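Local coordinates for protein probable M18 family aminopeptidase 1 (Thermotoga maritima, PDB 2GLF) that probably acts as a metal-dependent M18-family aminopeptidase, removing N-terminal residues from peptides, and forms a twelve-chain assembly, at residues 295-300 with 314-319; 81-86 with 310-315; 60-65 with 301-306. One frame throughout, in Å; residues are numbered along the deposited sequence.

Contact 1. Residues 295-300 with 314-319; sequences KALRQI and DEVLEN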
loop_
_atom_site.group_PDB
_atom_site.type_symbol
_atom_site.label_atom_id
_atom_site.label_comp_id
_atom_site.label_asym_id
_atom_site.label_seq_id
_atom_site.Cartn_x
_atom_site.Cartn_y
_atom_site.Cartn_z
ATOM N N LYS A 295 19.782 -16.610 51.268
ATOM C CA LYS A 295 19.714 -16.147 52.643
ATOM C C LYS A 295 19.063 -17.246 53.465
ATOM O O LYS A 295 19.353 -17.401 54.651
ATOM C CB LYS A 295 18.888 -14.865 52.735
ATOM C CG LYS A 295 18.549 -14.455 54.152
ATOM C CD LYS A 295 17.931 -13.080 54.187
ATOM C CE LYS A 295 17.161 -12.868 55.469
ATOM N NZ LYS A 295 15.980 -13.775 55.551
ATOM N N ALA A 296 18.183 -18.009 52.823
ATOM C CA ALA A 296 17.489 -19.114 53.480
ATOM C C ALA A 296 18.441 -20.275 53.701
ATOM O O ALA A 296 18.384 -20.945 54.728
ATOM C CB ALA A 296 16.308 -19.576 52.633
ATOM N N LEU A 297 19.315 -20.512 52.730
ATOM C CA LEU A 297 20.271 -21.602 52.832
ATOM C C LEU A 297 21.417 -21.272 53.790
ATOM O O LEU A 297 21.875 -22.134 54.539
ATOM C CB LEU A 297 20.808 -21.965 51.440
ATOM C CG LEU A 297 19.759 -22.520 50.465
ATOM C CD1 LEU A 297 20.461 -23.158 49.283
ATOM C CD2 LEU A 297 18.879 -23.556 51.148
ATOM N N ARG A 298 21.872 -20.024 53.773
ATOM C CA ARG A 298 22.948 -19.611 54.665
ATOM C C ARG A 298 22.506 -19.737 56.124
ATOM O O ARG A 298 23.276 -20.180 56.979
ATOM C CB ARG A 298 23.373 -18.167 54.370
ATOM C CG ARG A 298 24.392 -18.035 53.253
ATOM C CD ARG A 298 24.995 -16.636 53.236
ATOM N NE ARG A 298 24.045 -15.631 52.768
ATOM C CZ ARG A 298 23.801 -15.371 51.486
ATOM N NH1 ARG A 298 24.442 -16.036 50.536
ATOM N NH2 ARG A 298 22.906 -14.453 51.152
ATOM N N GLN A 299 21.266 -19.351 56.410
ATOM C CA GLN A 299 20.753 -19.438 57.769
ATOM C C GLN A 299 20.863 -20.879 58.248
ATOM O O GLN A 299 21.312 -21.143 59.362
ATOM C CB GLN A 299 19.295 -18.988 57.817
ATOM C CG GLN A 299 18.709 -18.956 59.216
ATOM C CD GLN A 299 19.490 -18.053 60.156
ATOM O OE1 GLN A 299 19.684 -16.867 59.882
ATOM N NE2 GLN A 299 19.941 -18.613 61.274
ATOM N N ILE A 300 20.457 -21.806 57.390
ATOM C CA ILE A 300 20.504 -23.222 57.712
ATOM C C ILE A 300 21.951 -23.691 57.865
ATOM O O ILE A 300 22.254 -24.516 58.732
ATOM C CB ILE A 300 19.787 -24.056 56.615
ATOM C CG1 ILE A 300 18.283 -23.757 56.654
ATOM C CG2 ILE A 300 20.063 -25.560 56.808
ATOM C CD1 ILE A 300 17.493 -24.445 55.565
ATOM N N ASP A 314 29.069 -22.872 48.147
ATOM C CA ASP A 314 29.584 -23.345 46.874
ATOM C C ASP A 314 29.281 -24.826 46.723
ATOM O O ASP A 314 28.635 -25.233 45.759
ATOM C CB ASP A 314 31.092 -23.130 46.779
ATOM C CG ASP A 314 31.462 -21.686 46.535
ATOM O OD1 ASP A 314 30.707 -21.003 45.813
ATOM O OD2 ASP A 314 32.517 -21.242 47.047
ATOM N N GLU A 315 29.746 -25.627 47.682
ATOM C CA GLU A 315 29.522 -27.068 47.637
ATOM C C GLU A 315 28.030 -27.337 47.705
ATOM O O GLU A 315 27.502 -28.117 46.914
ATOM C CB GLU A 315 30.219 -27.775 48.802
ATOM C CG GLU A 315 30.120 -29.297 48.731
ATOM C CD GLU A 315 30.693 -29.997 49.956
ATOM O OE1 GLU A 315 30.730 -31.248 49.971
ATOM O OE2 GLU A 315 31.103 -29.298 50.907
ATOM N N VAL A 316 27.357 -26.688 48.651
ATOM C CA VAL A 316 25.920 -26.865 48.801
ATOM C C VAL A 316 25.274 -26.725 47.427
ATOM O O VAL A 316 24.655 -27.671 46.934
ATOM C CB VAL A 316 25.308 -25.816 49.777
ATOM C CG1 VAL A 316 23.802 -26.022 49.888
ATOM C CG2 VAL A 316 25.953 -25.939 51.157
ATOM N N LEU A 317 25.433 -25.562 46.799
ATOM C CA LEU A 317 24.859 -25.327 45.475
ATOM C C LEU A 317 25.486 -26.229 44.414
ATOM O O LEU A 317 24.823 -26.598 43.449
ATOM C CB LEU A 317 25.036 -23.864 45.067
ATOM C CG LEU A 317 24.306 -22.832 45.929
ATOM C CD1 LEU A 317 24.940 -21.454 45.723
ATOM C CD2 LEU A 317 22.821 -22.828 45.586
ATOM N N GLU A 318 26.762 -26.568 44.596
ATOM C CA GLU A 318 27.497 -27.442 43.676
ATOM C C GLU A 318 26.718 -28.750 43.508
ATOM O O GLU A 318 26.577 -29.282 42.406
ATOM C CB GLU A 318 28.881 -27.735 44.251
ATOM C CG GLU A 318 30.012 -27.532 43.272
ATOM C CD GLU A 318 29.877 -28.401 42.051
ATOM O OE1 GLU A 318 28.893 -28.220 41.301
ATOM O OE2 GLU A 318 30.755 -29.267 41.846
ATOM N N ASN A 319 26.244 -29.275 44.630
ATOM C CA ASN A 319 25.424 -30.474 44.630
ATOM C C ASN A 319 24.043 -29.836 44.639
ATOM O O ASN A 319 23.938 -28.620 44.469
ATOM C CB ASN A 319 25.659 -31.283 45.904
ATOM C CG ASN A 319 27.131 -31.595 46.131
ATOM O OD1 ASN A 319 27.808 -32.139 45.255
ATOM N ND2 ASN A 319 27.633 -31.251 47.310
#
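The carbonyl oxygen of Val316, a residue whose side chain faces Leu297, takes two partners near the end of helix 310-318: the hydroxyl of Thr320 and, more weakly, Asn319 N, 3.2 Å from Val316 O. Asn319 is where the chain leaves helical geometry, and its N also makes the regular helical bond to Glu315 O at 2.9 Å. These bonds stay within 314-320; what meets 295-300 is hydrocarbon.

Leu297 is the one residue of 295-300 that touches 314-319. With CD1 trans to CA (chi2 -166°), the branch is carried well forward, toward two successive side chains of the other helix. Leu297 CD1 stands 4.4 Å from Val316 CG1, and the same CD1 is 4.4 Å from Leu317 CD2. Val316 directs its CB at the opposing helix, whereas Leu317 leaves its backbone at a slant and approaches through CD2. The backbones remain well separated, Leu297 CA lying 8.7 Å from Val316 CA. Leu301, Tyr293 and Leu294 of helix 292-303 widen the packing.

Charged groups of the same helices serve other partners. Arg298 forms salt bridges with Glu310 of its own chain and Asp314 of the second subunit, while Asp314 OD1 receives Arg298 and Arg291 of the third subunit, a reciprocal pattern consistent with a threefold junction.

As an example of helix pairing, this is a small, loose apolar contact, buried and without a hydrogen bond across it, that imposes little direction of its own and is completed by Leu313 and by Phe76 of strand 73-77, both touching Leu297. The charged groups lie beside it and serve both Glu310 of the same chain and neighbouring subunits.

Contact 2. Residues 81-86 with 310-315; sequences DLKRGL and EFVLDE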
loop_
_atom_site.group_PDB
_atom_site.type_symbol
_atom_site.label_atom_id
_atom_site.label_comp_id
_atom_site.label_asym_id
_atom_site.label_seq_id
_atom_site.Cartn_x
_atom_site.Cartn_y
_atom_site.Cartn_z
ATOM N N ASP A 81 23.633 -33.164 56.323
ATOM C CA ASP A 81 24.502 -32.008 56.216
ATOM C C ASP A 81 24.178 -31.333 54.871
ATOM O O ASP A 81 24.225 -31.982 53.825
ATOM C CB ASP A 81 25.956 -32.485 56.258
ATOM C CG ASP A 81 26.950 -31.360 56.109
ATOM O OD1 ASP A 81 28.158 -31.664 56.050
ATOM O OD2 ASP A 81 26.538 -30.181 56.050
ATOM N N LEU A 82 23.839 -30.045 54.887
ATOM C CA LEU A 82 23.517 -29.354 53.637
ATOM C C LEU A 82 24.622 -29.457 52.610
ATOM O O LEU A 82 24.380 -29.270 51.419
ATOM C CB LEU A 82 23.218 -27.874 53.858
ATOM C CG LEU A 82 21.820 -27.465 54.314
ATOM C CD1 LEU A 82 21.595 -26.012 53.878
ATOM C CD2 LEU A 82 20.756 -28.379 53.702
ATOM N N LYS A 83 25.836 -29.743 53.067
ATOM C CA LYS A 83 26.955 -29.863 52.146
ATOM C C LYS A 83 26.706 -30.976 51.138
ATOM O O LYS A 83 27.286 -30.984 50.057
ATOM C CB LYS A 83 28.264 -30.117 52.904
ATOM C CG LYS A 83 28.921 -28.855 53.455
ATOM C CD LYS A 83 30.408 -29.077 53.693
ATOM C CE LYS A 83 30.691 -29.797 54.999
ATOM N NZ LYS A 83 30.579 -28.875 56.164
ATOM N N ARG A 84 25.834 -31.913 51.489
ATOM C CA ARG A 84 25.523 -33.011 50.582
ATOM C C ARG A 84 24.526 -32.543 49.523
ATOM O O ARG A 84 24.129 -33.314 48.648
ATOM C CB ARG A 84 24.938 -34.188 51.358
ATOM C CG ARG A 84 25.777 -34.600 52.543
ATOM C CD ARG A 84 25.321 -35.931 53.095
ATOM N NE ARG A 84 25.556 -37.019 52.151
ATOM C CZ ARG A 84 26.747 -37.330 51.650
ATOM N NH1 ARG A 84 27.820 -36.630 51.995
ATOM N NH2 ARG A 84 26.869 -38.350 50.813
ATOM N N GLY A 85 24.134 -31.272 49.613
ATOM C CA GLY A 85 23.185 -30.703 48.673
ATOM C C GLY A 85 21.771 -31.133 49.004
ATOM O O GLY A 85 21.555 -31.908 49.937
ATOM N N LEU A 86 20.799 -30.628 48.258
ATOM C CA LEU A 86 19.417 -31.014 48.498
ATOM C C LEU A 86 18.636 -31.104 47.202
ATOM O O LEU A 86 19.096 -30.643 46.158
ATOM C CB LEU A 86 18.729 -30.049 49.481
ATOM C CG LEU A 86 18.781 -28.521 49.373
ATOM C CD1 LEU A 86 18.047 -27.925 50.576
ATOM C CD2 LEU A 86 20.222 -28.027 49.354
ATOM N N GLU A 310 29.713 -18.467 52.584
ATOM C CA GLU A 310 29.688 -18.275 51.142
ATOM C C GLU A 310 30.515 -19.364 50.459
ATOM O O GLU A 310 30.211 -19.775 49.344
ATOM C CB GLU A 310 30.236 -16.894 50.784
ATOM C CG GLU A 310 29.817 -16.401 49.410
ATOM C CD GLU A 310 28.312 -16.460 49.204
ATOM O OE1 GLU A 310 27.567 -16.090 50.137
ATOM O OE2 GLU A 310 27.870 -16.869 48.109
ATOM N N PHE A 311 31.553 -19.839 51.144
ATOM C CA PHE A 311 32.424 -20.884 50.613
ATOM C C PHE A 311 31.792 -22.267 50.751
ATOM O O PHE A 311 32.002 -23.146 49.910
ATOM C CB PHE A 311 33.768 -20.869 51.338
ATOM C CG PHE A 311 34.635 -22.057 51.026
ATOM C CD1 PHE A 311 35.094 -22.278 49.733
ATOM C CD2 PHE A 311 34.986 -22.959 52.025
ATOM C CE1 PHE A 311 35.892 -23.382 49.441
ATOM C CE2 PHE A 311 35.780 -24.062 51.742
ATOM C CZ PHE A 311 36.234 -24.274 50.449
ATOM N N VAL A 312 31.037 -22.458 51.829
ATOM C CA VAL A 312 30.359 -23.724 52.076
ATOM C C VAL A 312 29.166 -23.836 51.130
ATOM O O VAL A 312 28.801 -24.928 50.693
ATOM C CB VAL A 312 29.852 -23.808 53.519
ATOM C CG1 VAL A 312 29.301 -25.198 53.790
ATOM C CG2 VAL A 312 30.978 -23.459 54.484
ATOM N N LEU A 313 28.563 -22.690 50.822
ATOM C CA LEU A 313 27.429 -22.631 49.911
ATOM C C LEU A 313 27.839 -23.183 48.557
ATOM O O LEU A 313 27.053 -23.862 47.894
ATOM C CB LEU A 313 26.972 -21.191 49.723
ATOM C CG LEU A 313 25.615 -20.814 50.303
ATOM C CD1 LEU A 313 25.291 -19.400 49.863
ATOM C CD2 LEU A 313 24.543 -21.792 49.826
ATOM N N ASP A 314 29.069 -22.872 48.147
ATOM C CA ASP A 314 29.584 -23.345 46.874
ATOM C C ASP A 314 29.281 -24.826 46.723
ATOM O O ASP A 314 28.635 -25.233 45.759
ATOM C CB ASP A 314 31.092 -23.130 46.779
ATOM C CG ASP A 314 31.462 -21.686 46.535
ATOM O OD1 ASP A 314 30.707 -21.003 45.813
ATOM O OD2 ASP A 314 32.517 -21.242 47.047
ATOM N N GLU A 315 29.746 -25.627 47.682
ATOM C CA GLU A 315 29.522 -27.068 47.637
ATOM C C GLU A 315 28.030 -27.337 47.705
ATOM O O GLU A 315 27.502 -28.117 46.914
ATOM C CB GLU A 315 30.219 -27.775 48.802
ATOM C CG GLU A 315 30.120 -29.297 48.731
ATOM C CD GLU A 315 30.693 -29.997 49.956
ATOM O OE1 GLU A 315 30.730 -31.248 49.971
ATOM O OE2 GLU A 315 31.103 -29.298 50.907
#
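An Asx turn sets the stage for Lys83, the residue of the 81-86 loop that meets helix 310-318. Asp81 OD2 accepts from Lys83 N at 3.1 Å, along a nearly straight bond (173°) that arrives from above the carboxylate plane, 75° out of it. A short 3-10 segment, 82-84, overlaps this turn, held by Arg84 N to Asp81 O at 2.8 Å and by Gly85 N to Leu82 O at 2.7 Å; Gly85 then leaves it with positive phi.

From this turn the aliphatic part of Lys83 lies across the helix surface. Lys83 CG rests 3.7 Å from Val312 CG1, a plain hydrocarbon contact. One turn further along, Glu315 sends out an extended chain, so that its carboxylate reaches the lysine's methylenes rather than its amine; the exact spacing there is doubtful. Lys83 NZ is 5.3 Å from Glu315 OE2, too far for a salt bridge, though the opposite charges probably attract. Bends at chi3 and chi4 fold the lysine tip back toward its own turn, where NZ makes a long salt bridge of 3.7 Å with Asp81 OD1. Lys83 O has a weak hydrogen bond from Asn319, just past the helix.

This surface contact lies in the connection from strand 73-77 to strand 87-92. Leu82 packs on Ile300 and Leu301 of helix 292-303, and Leu86 N bonds to Thr320 OG1, between helix 310-318 and strand 321-329, just before the chain re-enters the sheet in strand 87-92.

Contact 3. Residues 60-65 with 301-306; sequences MNMTVY and LKMQGA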
loop_
_atom_site.group_PDB
_atom_site.type_symbol
_atom_site.label_atom_id
_atom_site.label_comp_id
_atom_site.label_asym_id
_atom_site.label_seq_id
_atom_site.Cartn_x
_atom_site.Cartn_y
_atom_site.Cartn_z
HETATM N N MSE A 60 20.550 -31.117 61.921
HETATM C CA MSE A 60 20.594 -32.251 61.014
HETATM C C MSE A 60 19.203 -32.733 60.669
HETATM O O MSE A 60 19.022 -33.485 59.716
HETATM C CB MSE A 60 21.404 -33.386 61.637
HETATM C CG MSE A 60 22.667 -33.735 60.866
HETATM SE SE MSE A 60 23.656 -32.177 60.279
HETATM C CE MSE A 60 23.899 -31.284 61.979
ATOM N N ASN A 61 18.218 -32.306 61.445
ATOM C CA ASN A 61 16.849 -32.704 61.176
ATOM C C ASN A 61 15.892 -31.547 61.420
ATOM O O ASN A 61 15.458 -31.316 62.548
ATOM C CB ASN A 61 16.451 -33.900 62.036
ATOM C CG ASN A 61 15.065 -34.414 61.702
ATOM O OD1 ASN A 61 14.060 -33.778 62.017
ATOM N ND2 ASN A 61 15.006 -35.565 61.043
HETATM N N MSE A 62 15.573 -30.825 60.349
HETATM C CA MSE A 62 14.677 -29.680 60.432
HETATM C C MSE A 62 13.544 -29.815 59.425
HETATM O O MSE A 62 13.732 -30.345 58.330
HETATM C CB MSE A 62 15.435 -28.382 60.127
HETATM C CG MSE A 62 16.668 -28.117 60.975
HETATM SE SE MSE A 62 17.683 -26.547 60.392
HETATM C CE MSE A 62 16.531 -25.182 61.096
ATOM N N THR A 63 12.371 -29.333 59.810
ATOM C CA THR A 63 11.197 -29.325 58.947
ATOM C C THR A 63 10.746 -27.872 59.071
ATOM O O THR A 63 9.739 -27.551 59.702
ATOM C CB THR A 63 10.110 -30.279 59.465
ATOM O OG1 THR A 63 9.765 -29.924 60.808
ATOM C CG2 THR A 63 10.610 -31.711 59.444
ATOM N N VAL A 64 11.532 -26.996 58.458
ATOM C CA VAL A 64 11.309 -25.562 58.527
ATOM C C VAL A 64 10.796 -24.899 57.269
ATOM O O VAL A 64 10.697 -25.521 56.214
ATOM C CB VAL A 64 12.612 -24.851 58.899
ATOM C CG1 VAL A 64 13.081 -25.305 60.276
ATOM C CG2 VAL A 64 13.667 -25.150 57.843
ATOM N N TYR A 65 10.483 -23.616 57.399
ATOM C CA TYR A 65 10.012 -22.825 56.280
ATOM C C TYR A 65 10.211 -21.352 56.584
ATOM O O TYR A 65 10.099 -20.923 57.726
ATOM C CB TYR A 65 8.531 -23.108 55.986
ATOM C CG TYR A 65 7.564 -22.607 57.030
ATOM C CD1 TYR A 65 7.366 -21.238 57.234
ATOM C CD2 TYR A 65 6.839 -23.504 57.818
ATOM C CE1 TYR A 65 6.472 -20.772 58.205
ATOM C CE2 TYR A 65 5.939 -23.052 58.789
ATOM C CZ TYR A 65 5.765 -21.687 58.981
ATOM O OH TYR A 65 4.915 -21.239 59.972
ATOM N N LEU A 301 22.841 -23.160 57.030
ATOM C CA LEU A 301 24.249 -23.530 57.093
ATOM C C LEU A 301 24.903 -23.094 58.405
ATOM O O LEU A 301 25.642 -23.868 59.025
ATOM C CB LEU A 301 25.013 -22.933 55.906
ATOM C CG LEU A 301 24.823 -23.657 54.571
ATOM C CD1 LEU A 301 25.590 -22.929 53.477
ATOM C CD2 LEU A 301 25.311 -25.095 54.695
ATOM N N LYS A 302 24.633 -21.858 58.826
ATOM C CA LYS A 302 25.196 -21.340 60.070
ATOM C C LYS A 302 24.717 -22.213 61.211
ATOM O O LYS A 302 25.483 -22.543 62.117
ATOM C CB LYS A 302 24.748 -19.902 60.313
ATOM C CG LYS A 302 25.227 -18.938 59.257
ATOM C CD LYS A 302 26.745 -18.905 59.171
ATOM C CE LYS A 302 27.358 -18.310 60.424
ATOM N NZ LYS A 302 28.836 -18.205 60.304
HETATM N N MSE A 303 23.443 -22.589 61.151
HETATM C CA MSE A 303 22.850 -23.433 62.173
HETATM C C MSE A 303 23.543 -24.791 62.247
HETATM O O MSE A 303 23.519 -25.448 63.282
HETATM C CB MSE A 303 21.361 -23.612 61.905
HETATM C CG MSE A 303 20.594 -22.308 61.961
HETATM SE SE MSE A 303 18.696 -22.561 61.756
HETATM C CE MSE A 303 18.132 -22.382 63.609
ATOM N N GLN A 304 24.157 -25.206 61.146
ATOM C CA GLN A 304 24.872 -26.471 61.113
ATOM C C GLN A 304 26.350 -26.215 61.382
ATOM O O GLN A 304 27.195 -27.083 61.164
ATOM C CB GLN A 304 24.689 -27.151 59.761
ATOM C CG GLN A 304 23.287 -27.676 59.552
ATOM C CD GLN A 304 23.145 -28.509 58.292
ATOM O OE1 GLN A 304 22.075 -29.059 58.021
ATOM N NE2 GLN A 304 24.220 -28.605 57.515
ATOM N N GLY A 305 26.652 -25.008 61.850
ATOM C CA GLY A 305 28.021 -24.653 62.166
ATOM C C GLY A 305 28.861 -24.134 61.017
ATOM O O GLY A 305 30.082 -24.074 61.141
ATOM N N ALA A 306 28.233 -23.754 59.907
ATOM C CA ALA A 306 28.979 -23.242 58.753
ATOM C C ALA A 306 30.010 -22.214 59.203
ATOM O O ALA A 306 29.693 -21.284 59.950
ATOM C CB ALA A 306 28.023 -22.616 57.741
#
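Near-trans chi2 angles straighten the first part of both selenomethionines, Met62 (174°) and Met303 (-176°), and each chain then bends at chi3, putting a terminal methyl or selenium between the loop and the helix. In both residues CG sits beside the backbone N and opposite the carbonyl carbon, and both point CB at the opposing segment. The side chains meet at an angle: Met62 CE lies 3.5 Å from Met303 SE, and Met62 CE is 4.1 Å from Met303 CE. This is an apolar, dispersion contact, in which the selenium of the labelled residue stands where the native methionine has sulfur, and no hydrogen bond crosses between the two segments.

A second, looser meeting lies nearer the surface. Met60, bent at chi2 and chi3, brings its selenium toward the end of the extended Gln304 side chain, the two backbones being closest here, with Met60 CA 7.2 Å from Gln304 CA.

The helical partner is a C-terminus finished by a Schellman motif. Ala306 N reaches back to Leu301 O at 2.7 Å, and Gly305 N bonds to Lys302 O at 2.7 Å, with Gly305 supplying the positive phi. Leu301 O is doubly held, because Gln304 N also donates to it, at 2.9 Å, from the opposite face of the carbonyl plane. Lys302 NZ adds a bond of 3.2 Å to Ala306 O, folding over the reversal, and forms a salt bridge with Asp308 of the second subunit.

On the other side the chain is entering the large mixed sheet. Met62 and Val64 share backbone hydrogen bonds with Val78 and Phe76, while Thr63 and Tyr65 pair with Val50 and Leu52. Leu52 and Phe55 also pack against the Met62 side chain.

Overall arrangement
All three contacts cluster at one end of the chain's large mixed sheet, away from the metal sites. Contacts 1 and 2 have centres about 5 Å apart and share helix 310-318; contact 3 lies about 10 Å from contact 1, which also uses helix 292-303, and about 11 Å from contact 2. Along the chain, 60-65 and 81-86 come first, flanking strand 73-77, and the two helices follow more than 200 residues later. Contact 1 joins the helices to each other, while contacts 2 and 3 tie them to the early strand connections. The same helices also meet neighbouring copies, so the packing lies beside a subunit interface and probably helps to set its geometry.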